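Probable porin (Pseudomonas aeruginosa, PDB 4FSO) probably works as a porin of the OprD family, a beta-barrel in the outer membrane through which small solutes would pass. Local coordinates at residues G64-A69 with Q116-A121; M126-Y131 with Y219-L224; I175-K180 with C186-N191; M288-L291 with N295-L298. All blocks are in the same frame, centred on the assembly; numbering follows the deposited sequence.

Interaction 1: G64-A69 with Q116-A121; sequences GVDTLA and QFRYGA. With C8E ((hydroxyethyloxy)tri(ethyloxy)octane), chain J.
Asp66 and Arg118 meet across a gap one strand wide in the wall of the porin barrel, and their contact is an ion pair reaching over the strand that lies between them. Arg118 brings the NE side of its guanidinium to Asp66, with NE 3.4 Å from OD2 and NH2 at 3.5 Å from that same OD2. The salt bridge is loose: the N-H of NE points only roughly at the oxygen, at 131°, which makes a weak hydrogen bond, and the carboxylate and guanidinium planes are turned 50° apart. The two side chains cross at about a right angle, and the arginine reaches its partner through a bend at chi3 (75°). Farther along, CD1 of Leu68 approaches CB of Ala121 at 4.5 Å, a light apolar touch just past the corner at Gly120.

Between the two segments runs strand 101-112, bonded through its backbone to strand 62-72. It supplies Lys109, which forms a salt bridge with OD1 of Asp66, the other carboxylate oxygen, and also touches Arg118. Strand alternation then sorts the neighbours. Phe117 faces away from this cluster, and a detergent molecule lies along it, with C10 of C8E 3.5 Å from Phe117 CB and C3 at the ring edge, 3.8 Å from CE1. One strand thus carries an ionic residue beside one that meets an amphiphile. With a lysine and an arginine sharing its two oxygens, the buried Asp66 would be expected to remain ionised, its charge balanced by partners from two successive strands.

Interaction 2: M126-Y131 with Y219-L224; sequences MPLLKY and YRQRYL
Tyr223 holds its CG anti to the backbone N (chi1 166°), and this torsion carries the ring inward from strand 219-231 to lie against Pro127. The same setting in Gln221 (chi1 -173°), followed by an extended chain, sends its amide toward Leu128. What they meet is a type I beta turn, Met126 to Leu129, joining strands 121-126 and 129-131 into a tight hairpin that packs against the inner side of the barrel wall. Met126 N donates to Leu129 O at 2.9 Å across its base.

Pro127 sits at the first corner of this turn and presses its ring on one face of Tyr223. Its CB stands 3.6 Å from the centroid of the Tyr223 ring and only 5° off the normal, an almost perfectly centred CH-pi contact, while CG leans out over the CE2 side. Leu128, at the second corner, fills the space beside the stem of the tyrosine, its CD1 3.6 Å from Tyr223 CB. It runs past Gln221 in the opposite direction.

Gln209 and Ser246 of the wall hold Tyr223 OH and Gln221 NE2, and NE2 also bonds the carbonyl of Pro289 in an inner loop. A single water completes the join. It donates to Leu128 O at 2.7 Å and to Gln221 OE1 at 2.8 Å, and it accepts from Tyr219 OH at 2.6 Å, lying in the plane of that tyrosine ring.

Interaction 3: I175-K180 with C186-N191; sequences IRLHCK and CDTTGN
Arg176 and Thr189 face each other as a non-hydrogen-bonded pair in a single antiparallel beta bridge, in the loop between strands 173-174 and 193-203, whose two limbs are also tied by a disulfide nearer the tip. Flanking bonds define the bridge: Gly190 N donates to Ile175 O at 3.1 Å, and Leu177 N donates to Thr188 O, nearly straight at 163°.

The side chain of Arg176 shows how such a loop is tied across its surface. CB and CG pass beside the carbonyl of Thr188, with CG 3.8 Å from Thr188 O. The chain then stays extended to NE, which comes within 4.0 Å of Asp187 OD1. At the tip, NH2 lies 3.0 Å from that same OD1, but the oxygen stands well out of the guanidinium plane and the planes are 44° apart, so the salt bridge rests on charge alone, with no N-H aimed at the carboxylate. NH1 has the hydroxyl of Thr189 over one guanidinium face and makes a weak hydrogen bond back to the carbonyl of Asp174.

Inward from this ion pair, Leu177 CB packs on Thr188 CB, and a water donates to Leu177 O and accepts from Thr188 N, bridging the two limbs next to the direct backbone bonds. Three residues beyond the bridge, in the same register, Cys179 and Cys186 supply the covalent link: their SG atoms are 2.1 Å apart, with a chi3 of 78°.

Interaction 4: M288-L291 with N295-L298; sequences MPYL and NPYL
The Tyr290 ring, carried by a long loop between strands 273-283 and 313-322 that is tucked into the barrel, has Pro296 on one face and, offset toward the hydroxyl end, the stacked imidazole of His178 on the other. The proline side is a CH-pi stack: CD of Pro296 lies 3.6 Å from the centroid of the Tyr290 ring, 26° off the normal, displaced toward the CE2 and CZ side of the rim. CB and CG extend over the CE1 side, the CB of Pro296 being 3.7 Å from CE1 of Tyr290, so the pyrrolidine is laid across the whole ring even though the two side chains meet at a slant. At the ring's outer end, Tyr290 OH bonds Asp306, which fixes the hydroxyl while the two faces fix the plane.

The loop doubles back through the short strand 294-295. Its two limbs carry similar sequences, MPYL and NPYL, yet use them differently. Tyr290 turns its ring toward the other limb with CG between the backbone N and the carbonyl carbon (chi1 51°). Tyr297 leads its ring elsewhere, to a cation-pi contact with Arg242, and is the centre of an inverse gamma turn whose weak bond runs from Leu298 N to Pro296 O.

That turn brings Leu298 back to the first limb, where Met288 meets it. Fully extended, the methionine slides past the leucine in the opposite direction, with Asn259 and Ala261 of the wall beside it. Met288 SD finishes 3.8 Å from Leu298 CD1.

How the interactions relate
Interactions 2, 3 and 4 form one continuous cluster, whereas interaction 1 stands apart in the barrel wall, buried although it lies farthest from the chain centre, its nearest atoms about 8 Å from interaction 2. Interactions 2 and 4 lie deepest and are the most closely coupled: Lys130 and Asn295 link their short strands through the backbone, and Leu129 packs on Leu291. Both rest on proline-tyrosine CH-pi contacts. Interaction 3, partly buried and farther from the centre, joins them through Leu177, which touches Tyr219 and Pro289, and through the backbone bond from His178 N to Tyr290 O. Chemistry follows position: ionic between wall strands, covalent and ionic in the partly buried loop, aromatic and apolar toward the middle.

Interaction 1: G64-A69 with Q116-A121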
# COMPACT_ATOMS: atom_id res chain seq x y z
N GLY A 64 -18.08 -15.91 -12.98
CA GLY A 64 -18.65 -14.70 -12.43
C GLY A 64 -17.93 -13.51 -13.02
O GLY A 64 -17.06 -13.65 -13.90
N VAL A 65 -18.28 -12.33 -12.52
CA VAL A 65 -17.74 -11.11 -13.09
C VAL A 65 -17.50 -10.02 -12.05
O VAL A 65 -18.22 -9.90 -11.06
CB VAL A 65 -18.58 -10.58 -14.29
CG1 VAL A 65 -20.01 -10.17 -13.85
CG2 VAL A 65 -17.85 -9.44 -15.00
N ASP A 66 -16.44 -9.26 -12.30
CA ASP A 66 -16.00 -8.18 -11.44
C ASP A 66 -15.87 -6.93 -12.28
O ASP A 66 -15.38 -6.96 -13.41
CB ASP A 66 -14.66 -8.52 -10.81
CG ASP A 66 -14.81 -9.47 -9.65
OD1 ASP A 66 -15.94 -9.93 -9.41
OD2 ASP A 66 -13.79 -9.74 -8.99
N THR A 67 -16.32 -5.83 -11.71
CA THR A 67 -16.41 -4.62 -12.49
C THR A 67 -16.05 -3.44 -11.64
O THR A 67 -16.55 -3.28 -10.51
CB THR A 67 -17.81 -4.44 -13.00
OG1 THR A 67 -18.71 -4.90 -11.98
CG2 THR A 67 -18.03 -5.26 -14.25
N LEU A 68 -15.18 -2.61 -12.18
CA LEU A 68 -14.84 -1.37 -11.52
C LEU A 68 -15.21 -0.17 -12.37
O LEU A 68 -14.98 -0.14 -13.58
CB LEU A 68 -13.37 -1.34 -11.16
CG LEU A 68 -13.07 -2.35 -10.06
CD1 LEU A 68 -11.87 -3.21 -10.46
CD2 LEU A 68 -12.83 -1.62 -8.74
N ALA A 69 -15.81 0.82 -11.73
CA ALA A 69 -16.15 2.04 -12.41
C ALA A 69 -15.78 3.18 -11.49
O ALA A 69 -16.08 3.12 -10.29
CB ALA A 69 -17.63 2.07 -12.72
N GLN A 116 -8.79 -20.13 -7.98
CA GLN A 116 -9.53 -19.14 -8.75
C GLN A 116 -8.64 -18.35 -9.71
O GLN A 116 -7.47 -18.08 -9.43
CB GLN A 116 -10.31 -18.21 -7.82
CG GLN A 116 -9.64 -17.97 -6.50
CD GLN A 116 -10.60 -18.05 -5.33
OE1 GLN A 116 -10.35 -18.77 -4.35
NE2 GLN A 116 -11.70 -17.30 -5.41
N PHE A 117 -9.19 -18.01 -10.87
CA PHE A 117 -8.47 -17.28 -11.89
C PHE A 117 -9.26 -16.03 -12.23
O PHE A 117 -10.48 -16.04 -12.16
CB PHE A 117 -8.26 -18.16 -13.15
CG PHE A 117 -7.62 -17.43 -14.30
CD1 PHE A 117 -6.27 -17.09 -14.27
CD2 PHE A 117 -8.37 -17.06 -15.41
CE1 PHE A 117 -5.68 -16.41 -15.33
CE2 PHE A 117 -7.79 -16.38 -16.47
CZ PHE A 117 -6.44 -16.05 -16.43
N ARG A 118 -8.58 -14.95 -12.56
CA ARG A 118 -9.25 -13.73 -12.98
C ARG A 118 -8.46 -13.16 -14.13
O ARG A 118 -7.23 -13.31 -14.19
CB ARG A 118 -9.30 -12.69 -11.84
CG ARG A 118 -10.25 -13.05 -10.72
CD ARG A 118 -10.06 -12.15 -9.51
NE ARG A 118 -10.63 -10.82 -9.73
CZ ARG A 118 -9.99 -9.68 -9.50
NH1 ARG A 118 -8.74 -9.69 -9.03
NH2 ARG A 118 -10.61 -8.53 -9.74
N TYR A 119 -9.17 -12.50 -15.03
CA TYR A 119 -8.54 -11.82 -16.14
C TYR A 119 -9.32 -10.54 -16.32
O TYR A 119 -10.54 -10.56 -16.27
CB TYR A 119 -8.57 -12.70 -17.41
CG TYR A 119 -7.69 -12.22 -18.55
CD1 TYR A 119 -7.50 -10.86 -18.81
CD2 TYR A 119 -7.07 -13.13 -19.39
CE1 TYR A 119 -6.71 -10.42 -19.85
CE2 TYR A 119 -6.27 -12.70 -20.45
CZ TYR A 119 -6.10 -11.34 -20.67
OH TYR A 119 -5.31 -10.91 -21.71
N GLY A 120 -8.61 -9.42 -16.50
CA GLY A 120 -9.22 -8.12 -16.69
C GLY A 120 -8.70 -7.04 -15.75
O GLY A 120 -7.53 -7.00 -15.42
N ALA A 121 -9.60 -6.16 -15.32
CA ALA A 121 -9.25 -5.02 -14.49
C ALA A 121 -9.03 -5.42 -13.01
O ALA A 121 -9.69 -6.31 -12.50
CB ALA A 121 -10.32 -3.91 -14.63
C1 C8E J . 0.37 -15.71 -14.75
C2 C8E J . -1.05 -15.89 -14.19
C3 C8E J . -1.90 -16.81 -15.07
C4 C8E J . -1.53 -18.30 -14.95
C5 C8E J . -2.22 -19.17 -16.00
C6 C8E J . -3.05 -20.27 -15.35
C7 C8E J . -4.38 -20.49 -16.08
C8 C8E J . -5.16 -21.52 -15.25
O9 C8E J . -6.51 -21.62 -15.68
C10 C8E J . -7.50 -21.24 -14.72
C11 C8E J . -8.05 -22.45 -13.94
O12 C8E J . -9.23 -22.11 -13.23
C13 C8E J . -9.44 -22.92 -12.07
C14 C8E J . -9.06 -24.37 -12.34
O15 C8E J . -8.28 -24.90 -11.28

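Interaction 2: M126-Y131 with Y219-L224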
# COMPACT_ATOMS: atom_id res chain seq x y z
N MET A 126 -0.58 -6.68 -2.46
CA MET A 126 0.40 -7.73 -2.14
C MET A 126 1.80 -7.11 -1.95
O MET A 126 2.03 -6.01 -2.43
CB MET A 126 0.40 -8.78 -3.26
CG MET A 126 0.49 -8.19 -4.68
SD MET A 126 1.26 -9.32 -5.83
CE MET A 126 2.78 -9.77 -4.91
N PRO A 127 2.73 -7.80 -1.27
CA PRO A 127 4.05 -7.22 -0.97
C PRO A 127 4.83 -6.59 -2.14
O PRO A 127 5.49 -5.57 -1.93
CB PRO A 127 4.82 -8.42 -0.38
CG PRO A 127 3.74 -9.19 0.31
CD PRO A 127 2.60 -9.15 -0.68
N LEU A 128 4.75 -7.17 -3.33
CA LEU A 128 5.46 -6.62 -4.48
C LEU A 128 4.68 -5.46 -5.13
O LEU A 128 5.24 -4.64 -5.87
CB LEU A 128 5.80 -7.75 -5.48
CG LEU A 128 7.08 -8.60 -5.31
CD1 LEU A 128 7.56 -8.74 -3.89
CD2 LEU A 128 6.89 -9.97 -5.88
N LEU A 129 3.38 -5.38 -4.83
CA LEU A 129 2.53 -4.30 -5.32
C LEU A 129 1.35 -3.99 -4.35
O LEU A 129 0.31 -4.66 -4.38
CB LEU A 129 2.01 -4.61 -6.74
CG LEU A 129 1.59 -3.46 -7.70
CD1 LEU A 129 0.94 -4.01 -8.97
CD2 LEU A 129 0.67 -2.41 -7.08
N LYS A 130 1.53 -2.99 -3.49
CA LYS A 130 0.42 -2.50 -2.67
C LYS A 130 -0.24 -1.45 -3.50
O LYS A 130 0.40 -0.46 -3.81
CB LYS A 130 0.91 -1.78 -1.40
CG LYS A 130 1.56 -2.66 -0.37
CD LYS A 130 0.67 -3.84 0.00
CE LYS A 130 -0.36 -3.51 1.09
NZ LYS A 130 -1.00 -4.79 1.59
N TYR A 131 -1.50 -1.63 -3.88
CA TYR A 131 -2.14 -0.55 -4.63
C TYR A 131 -2.27 0.66 -3.70
O TYR A 131 -2.49 0.53 -2.46
CB TYR A 131 -3.50 -0.96 -5.21
CG TYR A 131 -4.65 -0.79 -4.25
CD1 TYR A 131 -4.71 -1.54 -3.09
CD2 TYR A 131 -5.67 0.13 -4.50
CE1 TYR A 131 -5.74 -1.38 -2.20
CE2 TYR A 131 -6.71 0.29 -3.62
CZ TYR A 131 -6.74 -0.47 -2.47
OH TYR A 131 -7.77 -0.35 -1.56
N TYR A 219 13.66 -4.50 -13.46
CA TYR A 219 14.09 -5.02 -12.17
C TYR A 219 13.43 -6.32 -11.79
O TYR A 219 12.28 -6.61 -12.17
CB TYR A 219 13.89 -3.98 -11.03
CG TYR A 219 12.47 -3.81 -10.45
CD1 TYR A 219 11.99 -4.65 -9.45
CD2 TYR A 219 11.63 -2.77 -10.88
CE1 TYR A 219 10.72 -4.49 -8.92
CE2 TYR A 219 10.35 -2.59 -10.34
CZ TYR A 219 9.90 -3.44 -9.36
OH TYR A 219 8.62 -3.28 -8.84
N ARG A 220 14.18 -7.10 -11.03
CA ARG A 220 13.64 -8.25 -10.33
C ARG A 220 13.74 -8.01 -8.82
O ARG A 220 14.63 -7.32 -8.32
CB ARG A 220 14.34 -9.55 -10.78
CG ARG A 220 15.86 -9.51 -10.82
CD ARG A 220 16.47 -10.85 -11.31
NE ARG A 220 16.48 -11.00 -12.77
CZ ARG A 220 17.58 -11.08 -13.52
NH1 ARG A 220 18.78 -11.02 -12.96
NH2 ARG A 220 17.48 -11.21 -14.84
N GLN A 221 12.80 -8.60 -8.09
CA GLN A 221 12.67 -8.36 -6.68
C GLN A 221 12.20 -9.65 -5.98
O GLN A 221 11.27 -10.31 -6.43
CB GLN A 221 11.67 -7.21 -6.49
CG GLN A 221 11.52 -6.69 -5.07
CD GLN A 221 10.76 -5.35 -5.03
OE1 GLN A 221 9.54 -5.31 -4.89
NE2 GLN A 221 11.50 -4.26 -5.16
N ARG A 222 12.86 -9.99 -4.88
CA ARG A 222 12.43 -11.10 -4.03
C ARG A 222 11.98 -10.53 -2.69
O ARG A 222 12.41 -9.44 -2.28
CB ARG A 222 13.58 -12.07 -3.76
CG ARG A 222 14.15 -12.78 -4.98
CD ARG A 222 15.14 -13.88 -4.54
NE ARG A 222 16.43 -13.36 -4.09
CZ ARG A 222 17.20 -13.93 -3.16
NH1 ARG A 222 16.80 -15.05 -2.54
NH2 ARG A 222 18.36 -13.38 -2.83
N TYR A 223 11.14 -11.30 -2.01
CA TYR A 223 10.56 -10.86 -0.76
C TYR A 223 10.39 -12.00 0.24
O TYR A 223 9.93 -13.06 -0.12
CB TYR A 223 9.21 -10.21 -1.03
CG TYR A 223 8.39 -10.02 0.23
CD1 TYR A 223 8.52 -8.86 1.01
CD2 TYR A 223 7.48 -10.99 0.66
CE1 TYR A 223 7.76 -8.68 2.16
CE2 TYR A 223 6.72 -10.82 1.81
CZ TYR A 223 6.87 -9.66 2.56
OH TYR A 223 6.12 -9.50 3.70
N LEU A 224 10.75 -11.74 1.49
CA LEU A 224 10.43 -12.60 2.62
C LEU A 224 9.66 -11.78 3.64
O LEU A 224 10.03 -10.66 3.94
CB LEU A 224 11.69 -13.09 3.32
CG LEU A 224 12.39 -14.39 2.97
CD1 LEU A 224 12.28 -14.67 1.51
CD2 LEU A 224 13.85 -14.24 3.36
O HOH W 1 7.74 -4.88 -6.94

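Interaction 3: I175-K180 with C186-N191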
# COMPACT_ATOMS: atom_id res chain seq x y z
N ILE A 175 3.19 -0.02 -17.64
CA ILE A 175 3.60 -0.02 -16.24
C ILE A 175 4.97 0.61 -15.99
O ILE A 175 5.91 0.43 -16.76
CB ILE A 175 3.54 -1.43 -15.68
CG1 ILE A 175 2.19 -2.06 -16.04
CG2 ILE A 175 3.81 -1.44 -14.19
CD1 ILE A 175 1.72 -3.16 -15.08
N ARG A 176 5.06 1.36 -14.91
CA ARG A 176 6.16 2.28 -14.70
C ARG A 176 6.83 2.06 -13.39
O ARG A 176 6.22 1.68 -12.39
CB ARG A 176 5.64 3.72 -14.69
CG ARG A 176 5.66 4.39 -16.01
CD ARG A 176 4.69 5.54 -16.03
NE ARG A 176 4.82 6.28 -17.29
CZ ARG A 176 4.41 5.83 -18.48
NH1 ARG A 176 3.84 4.63 -18.60
NH2 ARG A 176 4.58 6.59 -19.56
N LEU A 177 8.12 2.36 -13.41
CA LEU A 177 8.93 2.39 -12.23
C LEU A 177 8.60 3.68 -11.50
O LEU A 177 8.54 4.75 -12.11
CB LEU A 177 10.38 2.38 -12.65
CG LEU A 177 11.37 2.39 -11.49
CD1 LEU A 177 11.32 1.07 -10.76
CD2 LEU A 177 12.72 2.66 -12.05
N HIS A 178 8.39 3.58 -10.20
CA HIS A 178 8.18 4.77 -9.41
C HIS A 178 9.47 5.58 -9.44
O HIS A 178 10.58 5.03 -9.36
CB HIS A 178 7.82 4.42 -7.97
CG HIS A 178 7.62 5.63 -7.10
ND1 HIS A 178 8.61 6.09 -6.25
CD2 HIS A 178 6.58 6.47 -6.97
CE1 HIS A 178 8.16 7.17 -5.62
NE2 HIS A 178 6.94 7.42 -6.04
N CYS A 179 9.33 6.89 -9.55
CA CYS A 179 10.48 7.72 -9.83
C CYS A 179 10.35 9.07 -9.13
O CYS A 179 11.26 9.91 -9.19
CB CYS A 179 10.61 7.92 -11.35
SG CYS A 179 9.63 9.31 -12.00
N LYS A 180 9.23 9.26 -8.44
CA LYS A 180 8.83 10.58 -7.95
C LYS A 180 9.68 11.13 -6.83
O LYS A 180 9.19 11.32 -5.72
CB LYS A 180 7.34 10.60 -7.54
N CYS A 186 12.29 8.95 -14.84
CA CYS A 186 10.85 8.97 -15.02
C CYS A 186 10.48 8.34 -16.36
O CYS A 186 11.30 8.36 -17.28
CB CYS A 186 10.33 10.41 -14.89
SG CYS A 186 10.15 10.92 -13.16
N ASP A 187 9.28 7.76 -16.44
CA ASP A 187 8.78 7.14 -17.68
C ASP A 187 9.62 5.91 -18.08
O ASP A 187 9.83 5.63 -19.26
CB ASP A 187 8.73 8.19 -18.81
CG ASP A 187 7.69 7.88 -19.88
OD1 ASP A 187 7.49 6.69 -20.21
OD2 ASP A 187 7.08 8.84 -20.41
N THR A 188 10.11 5.18 -17.09
CA THR A 188 10.83 3.94 -17.34
C THR A 188 9.79 2.85 -17.40
O THR A 188 9.04 2.66 -16.45
CB THR A 188 11.74 3.57 -16.18
OG1 THR A 188 12.54 4.69 -15.81
CG2 THR A 188 12.62 2.36 -16.56
N THR A 189 9.76 2.11 -18.50
CA THR A 189 8.61 1.25 -18.75
C THR A 189 8.97 -0.22 -18.80
O THR A 189 10.08 -0.57 -19.17
CB THR A 189 7.86 1.71 -20.05
OG1 THR A 189 6.65 2.39 -19.69
CG2 THR A 189 7.58 0.54 -21.01
N GLY A 190 8.04 -1.08 -18.40
CA GLY A 190 8.23 -2.51 -18.59
C GLY A 190 7.10 -3.14 -19.38
O GLY A 190 5.96 -2.68 -19.30
N ASN A 191 7.39 -4.19 -20.12
CA ASN A 191 6.37 -4.85 -20.94
C ASN A 191 5.25 -5.43 -20.08
O ASN A 191 4.07 -5.32 -20.41
O HOH W 2 9.28 5.75 -14.40

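Interaction 4: M288-L291 with N295-L298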
# COMPACT_ATOMS: atom_id res chain seq x y z
N MET A 288 15.08 1.40 -2.96
CA MET A 288 14.21 0.26 -3.24
C MET A 288 13.23 0.56 -4.40
O MET A 288 12.49 1.53 -4.37
CB MET A 288 13.45 -0.20 -2.00
CG MET A 288 12.57 -1.39 -2.28
SD MET A 288 11.36 -1.74 -1.00
CE MET A 288 10.27 -2.83 -1.90
N PRO A 289 13.25 -0.27 -5.44
CA PRO A 289 12.35 0.04 -6.56
C PRO A 289 10.91 -0.42 -6.29
O PRO A 289 10.67 -1.38 -5.58
CB PRO A 289 12.97 -0.75 -7.72
CG PRO A 289 13.60 -1.94 -7.06
CD PRO A 289 14.13 -1.43 -5.73
N TYR A 290 9.94 0.27 -6.87
CA TYR A 290 8.57 -0.21 -6.86
C TYR A 290 7.77 0.47 -7.95
O TYR A 290 8.28 1.39 -8.60
CB TYR A 290 7.90 -0.02 -5.51
CG TYR A 290 7.98 1.37 -4.91
CD1 TYR A 290 9.13 1.79 -4.25
CD2 TYR A 290 6.88 2.23 -4.94
CE1 TYR A 290 9.20 3.03 -3.66
CE2 TYR A 290 6.94 3.50 -4.35
CZ TYR A 290 8.11 3.89 -3.70
OH TYR A 290 8.22 5.12 -3.09
N LEU A 291 6.53 0.01 -8.14
CA LEU A 291 5.68 0.50 -9.24
C LEU A 291 5.01 1.85 -8.95
O LEU A 291 4.53 2.12 -7.84
CB LEU A 291 4.60 -0.53 -9.57
CG LEU A 291 5.16 -1.88 -9.98
CD1 LEU A 291 4.03 -2.79 -10.44
CD2 LEU A 291 6.26 -1.69 -11.05
N ASN A 295 2.63 1.73 -3.19
CA ASN A 295 3.46 2.19 -2.08
C ASN A 295 4.42 1.07 -1.76
O ASN A 295 4.05 -0.10 -1.85
CB ASN A 295 2.61 2.49 -0.84
CG ASN A 295 1.38 3.32 -1.15
OD1 ASN A 295 1.45 4.31 -1.89
ND2 ASN A 295 0.24 2.92 -0.58
N PRO A 296 5.65 1.43 -1.37
CA PRO A 296 6.53 0.35 -0.94
C PRO A 296 6.02 -0.19 0.40
O PRO A 296 5.65 0.54 1.30
CB PRO A 296 7.88 1.05 -0.78
CG PRO A 296 7.52 2.47 -0.44
CD PRO A 296 6.24 2.76 -1.17
N TYR A 297 6.00 -1.51 0.51
CA TYR A 297 5.47 -2.20 1.66
C TYR A 297 6.49 -2.23 2.80
O TYR A 297 7.03 -3.29 3.14
CB TYR A 297 5.11 -3.61 1.22
CG TYR A 297 4.26 -4.40 2.16
CD1 TYR A 297 3.15 -3.86 2.78
CD2 TYR A 297 4.56 -5.74 2.40
CE1 TYR A 297 2.37 -4.61 3.63
CE2 TYR A 297 3.79 -6.50 3.25
CZ TYR A 297 2.69 -5.94 3.86
OH TYR A 297 1.93 -6.72 4.69
N LEU A 298 6.78 -1.07 3.37
CA LEU A 298 7.81 -0.98 4.41
C LEU A 298 7.23 -0.37 5.69
O LEU A 298 6.27 0.38 5.63
CB LEU A 298 8.98 -0.13 3.91
CG LEU A 298 9.75 -0.73 2.73
CD1 LEU A 298 10.58 0.36 2.04
CD2 LEU A 298 10.66 -1.91 3.20